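Local coordinates for CG14216 (Drosophila melanogaster, PDB 3OMX), which probably dephosphorylates phosphoserine and phosphothreonine in the C-terminal domain of RNA polymerase II, with a role in RNA processing and termination, at residues Ser10-Ser15 / Val38-Met43. Sequence-based numbering, arbitrary orientation.
With VO4 (vanadate ion), chain E.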
ATOM      1  N   SER A  10       0.793   7.634   2.237  1.00 40.85           N
ATOM      2  CA  SER A  10       1.051   8.535   1.152  1.00 47.16           C
ATOM      3  C   SER A  10       1.088   7.913  -0.331  1.00 43.72           C
ATOM      4  O   SER A  10       1.116   8.679  -1.215  1.00 44.33           O
ATOM      5  CB  SER A  10       2.446   9.199   1.360  1.00 42.92           C
ATOM      6  OG  SER A  10       2.511  10.027   2.521  1.00 53.99           O
ATOM      7  N   ASN A  11       1.216   6.603  -0.516  1.00 41.09           N
ATOM      8  CA  ASN A  11       1.236   5.889  -1.795  1.00 43.73           C
ATOM      9  C   ASN A  11       2.428   6.283  -2.485  1.00 44.38           C
ATOM     10  O   ASN A  11       2.331   6.608  -3.670  1.00 43.85           O
ATOM     11  CB  ASN A  11       0.127   6.285  -2.740  1.00 41.52           C
ATOM     12  CG  ASN A  11      -0.192   5.223  -3.819  1.00 44.08           C
ATOM     13  OD1 ASN A  11       0.251   4.023  -3.806  1.00 43.95           O
ATOM     14  ND2 ASN A  11      -1.025   5.635  -4.704  1.00 38.48           N
ATOM     15  N   MET A  12       3.497   6.408  -1.727  1.00 43.04           N
ATOM     16  CA  MET A  12       4.792   6.757  -2.278  1.00 41.71           C
ATOM     17  C   MET A  12       5.854   5.697  -2.083  1.00 44.37           C
ATOM     18  O   MET A  12       6.695   5.475  -2.960  1.00 42.40           O
ATOM     19  CB  MET A  12       5.371   8.004  -1.639  1.00 37.92           C
ATOM     20  CG  MET A  12       4.663   9.226  -1.872  1.00 47.36           C
ATOM     21  SD  MET A  12       5.118   9.865  -3.521  1.00 58.04           S
ATOM     22  CE  MET A  12       6.850   9.534  -3.386  1.00 49.59           C
ATOM     23  N   ASN A  13       5.922   5.119  -0.871  1.00 45.51           N
ATOM     24  CA  ASN A  13       7.058   4.223  -0.576  1.00 43.06           C
ATOM     25  C   ASN A  13       6.615   2.787  -0.393  1.00 43.66           C
ATOM     26  O   ASN A  13       6.739   2.032  -1.347  1.00 43.01           O
ATOM     27  CB  ASN A  13       7.937   4.762   0.556  1.00 43.63           C
ATOM     28  CG  ASN A  13       9.028   3.778   1.024  1.00 44.88           C
ATOM     29  OD1 ASN A  13       9.226   3.609   2.216  1.00 46.34           O
ATOM     30  ND2 ASN A  13       9.768   3.177   0.092  1.00 41.22           N
ATOM     31  N   ARG A  14       6.108   2.403   0.789  1.00 40.34           N
ATOM     32  CA  ARG A  14       5.864   1.040   1.043  1.00 38.71           C
ATOM     33  C   ARG A  14       4.782   0.438   0.123  1.00 41.54           C
ATOM     34  O   ARG A  14       4.800  -0.734  -0.232  1.00 39.24           O
ATOM     35  CB  ARG A  14       5.412   0.864   2.474  1.00 37.25           C
ATOM     36  CG  ARG A  14       6.459   1.130   3.482  1.00 39.91           C
ATOM     37  CD  ARG A  14       5.824   1.283   4.822  1.00 38.41           C
ATOM     38  NE  ARG A  14       5.074   2.542   4.953  1.00 38.78           N
ATOM     39  CZ  ARG A  14       4.467   2.898   6.100  1.00 42.20           C
ATOM     40  NH1 ARG A  14       4.545   2.142   7.179  1.00 39.96           N
ATOM     41  NH2 ARG A  14       3.780   4.004   6.186  1.00 43.30           N
ATOM     42  N   SER A  15       3.731   1.182  -0.126  1.00 41.17           N
ATOM     43  CA  SER A  15       2.698   0.626  -0.930  1.00 39.59           C
ATOM     44  C   SER A  15       3.210   0.506  -2.394  1.00 40.16           C
ATOM     45  O   SER A  15       2.911  -0.435  -3.026  1.00 37.98           O
ATOM     46  CB  SER A  15       1.478   1.495  -0.788  1.00 41.27           C
ATOM     47  OG  SER A  15       1.696   2.706  -1.373  1.00 40.62           O
ATOM     48  N   VAL A  38      -0.590  13.823   0.472  1.00 52.02           N
ATOM     49  CA  VAL A  38       0.659  13.195   0.332  1.00 47.86           C
ATOM     50  C   VAL A  38       1.670  14.022   0.985  1.00 53.91           C
ATOM     51  O   VAL A  38       1.842  15.122   0.571  1.00 61.43           O
ATOM     52  CB  VAL A  38       1.000  13.067  -1.225  1.00 48.25           C
ATOM     53  CG1 VAL A  38       2.396  12.617  -1.542  1.00 45.26           C
ATOM     54  CG2 VAL A  38       0.010  12.261  -1.907  1.00 47.60           C
ATOM     55  N   LYS A  39       2.475  13.498   1.914  1.00 58.28           N
ATOM     56  CA  LYS A  39       3.609  14.284   2.363  1.00 59.34           C
ATOM     57  C   LYS A  39       4.986  13.642   2.304  1.00 60.39           C
ATOM     58  O   LYS A  39       5.165  12.499   2.412  1.00 63.27           O
ATOM     59  CB  LYS A  39       3.358  14.789   3.780  1.00 68.10           C
ATOM     60  CG  LYS A  39       3.734  13.746   4.808  1.00 71.17           C
ATOM     61  CD  LYS A  39       5.257  13.803   5.311  1.00 73.07           C
ATOM     62  CE  LYS A  39       5.740  12.394   5.943  1.00 73.69           C
ATOM     63  NZ  LYS A  39       6.747  12.534   7.012  1.00 77.32           N
ATOM     64  N   LEU A  40       5.993  14.448   2.150  1.00 64.47           N
ATOM     65  CA  LEU A  40       7.278  13.929   1.900  1.00 65.96           C
ATOM     66  C   LEU A  40       8.079  14.871   2.715  1.00 67.56           C
ATOM     67  O   LEU A  40       7.836  16.056   2.682  1.00 69.02           O
ATOM     68  CB  LEU A  40       7.668  14.092   0.408  1.00 59.84           C
ATOM     69  CG  LEU A  40       7.127  13.201  -0.733  1.00 63.13           C
ATOM     70  CD1 LEU A  40       5.643  13.052  -0.836  1.00 60.57           C
ATOM     71  CD2 LEU A  40       7.545  13.847  -2.057  1.00 64.31           C
ATOM     72  N   PRO A  41       9.105  14.376   3.377  1.00 72.13           N
ATOM     73  CA  PRO A  41       9.851  15.210   4.337  1.00 73.37           C
ATOM     74  C   PRO A  41      10.975  16.059   3.728  1.00 73.89           C
ATOM     75  O   PRO A  41      11.566  15.515   2.786  1.00 69.90           O
ATOM     76  CB  PRO A  41      10.526  14.151   5.220  1.00 71.47           C
ATOM     77  CG  PRO A  41      10.537  12.834   4.382  1.00 70.31           C
ATOM     78  CD  PRO A  41       9.754  13.072   3.109  1.00 69.43           C
ATOM     79  N   GLY A  42      11.337  17.234   4.291  1.00 72.28           N
ATOM     80  CA  GLY A  42      12.578  17.929   3.877  1.00 76.78           C
ATOM     81  C   GLY A  42      13.368  18.972   4.761  1.00 83.96           C
ATOM     82  O   GLY A  42      13.078  20.196   4.711  1.00 84.09           O
ATOM     83  N   MET A  43      14.460  18.512   5.415  1.00 80.23           N
ATOM     84  CA  MET A  43      15.204  19.160   6.541  1.00 83.71           C
ATOM     85  C   MET A  43      14.211  19.078   7.648  1.00 82.89           C
ATOM     86  O   MET A  43      13.088  19.615   7.567  1.00 78.53           O
ATOM     87  CB  MET A  43      15.695  20.602   6.349  1.00 86.70           C
ATOM     88  CG  MET A  43      17.030  20.816   5.605  1.00 83.91           C
ATOM     89  SD  MET A  43      16.568  21.544   3.970  1.00106.59           S
ATOM     90  CE  MET A  43      16.990  23.318   4.137  1.00 90.14           C
TER
HETATM   91  V   VO4 E 300       3.992   5.312   2.374  1.00 48.57           V
HETATM   92  O1  VO4 E 300       5.397   6.538   2.994  1.00 52.20           O
HETATM   93  O2  VO4 E 300       3.869   6.540   0.951  1.00 49.23           O
HETATM   94  O3  VO4 E 300       3.032   5.893   3.982  1.00 46.69           O
HETATM   95  O4  VO4 E 300       5.334   4.040   2.723  1.00 46.68           O
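Met12 CG faces the neighbouring methyls of Val38 and Leu40 from one side, 4.1 Å from Val38 CG1 and equally far from Leu40 CD1, the side chain crossing Leu40 at about a right angle. CG stands anti to the carbonyl carbon (chi1 -66°), which swings it off the vanadate side and up to the strand. Ser10 O rests on Val38 CG2 at 3.8 Å, and Ser10 OG comes within 3.5 Å of Lys39 N. No hydrogen bond joins the segments; the polar grip is on the vanadate. Backbone N-H groups of Met12 and Asn13 both bond its O2, Met12 N at 2.7 Å. Arg14 N reaches O4 at 2.6 Å, and its side chain curls round the ion: CB, CG and CD run past O4, NE gives it a nearly straight bond (2.7 Å, 164°), CZ lies near both O4 and O3, and NH2 bonds O3, with vanadium in the guanidinium plane at its edge. NH1 forms a salt bridge with Glu108 and a bond to Val137 O, which fix the group's rotation. A methionine in place of Arg14 would probably cost O3 and O4 one side-chain donor each and leave Glu108 without its mate. The loop from strand 3-8 to helix 14-24, wrapped round the anion, is the phosphate-binding P-loop of the low-molecular-weight tyrosine phosphatase fold, flanked by the small antiparallel sheet of 38-40 and 49-51.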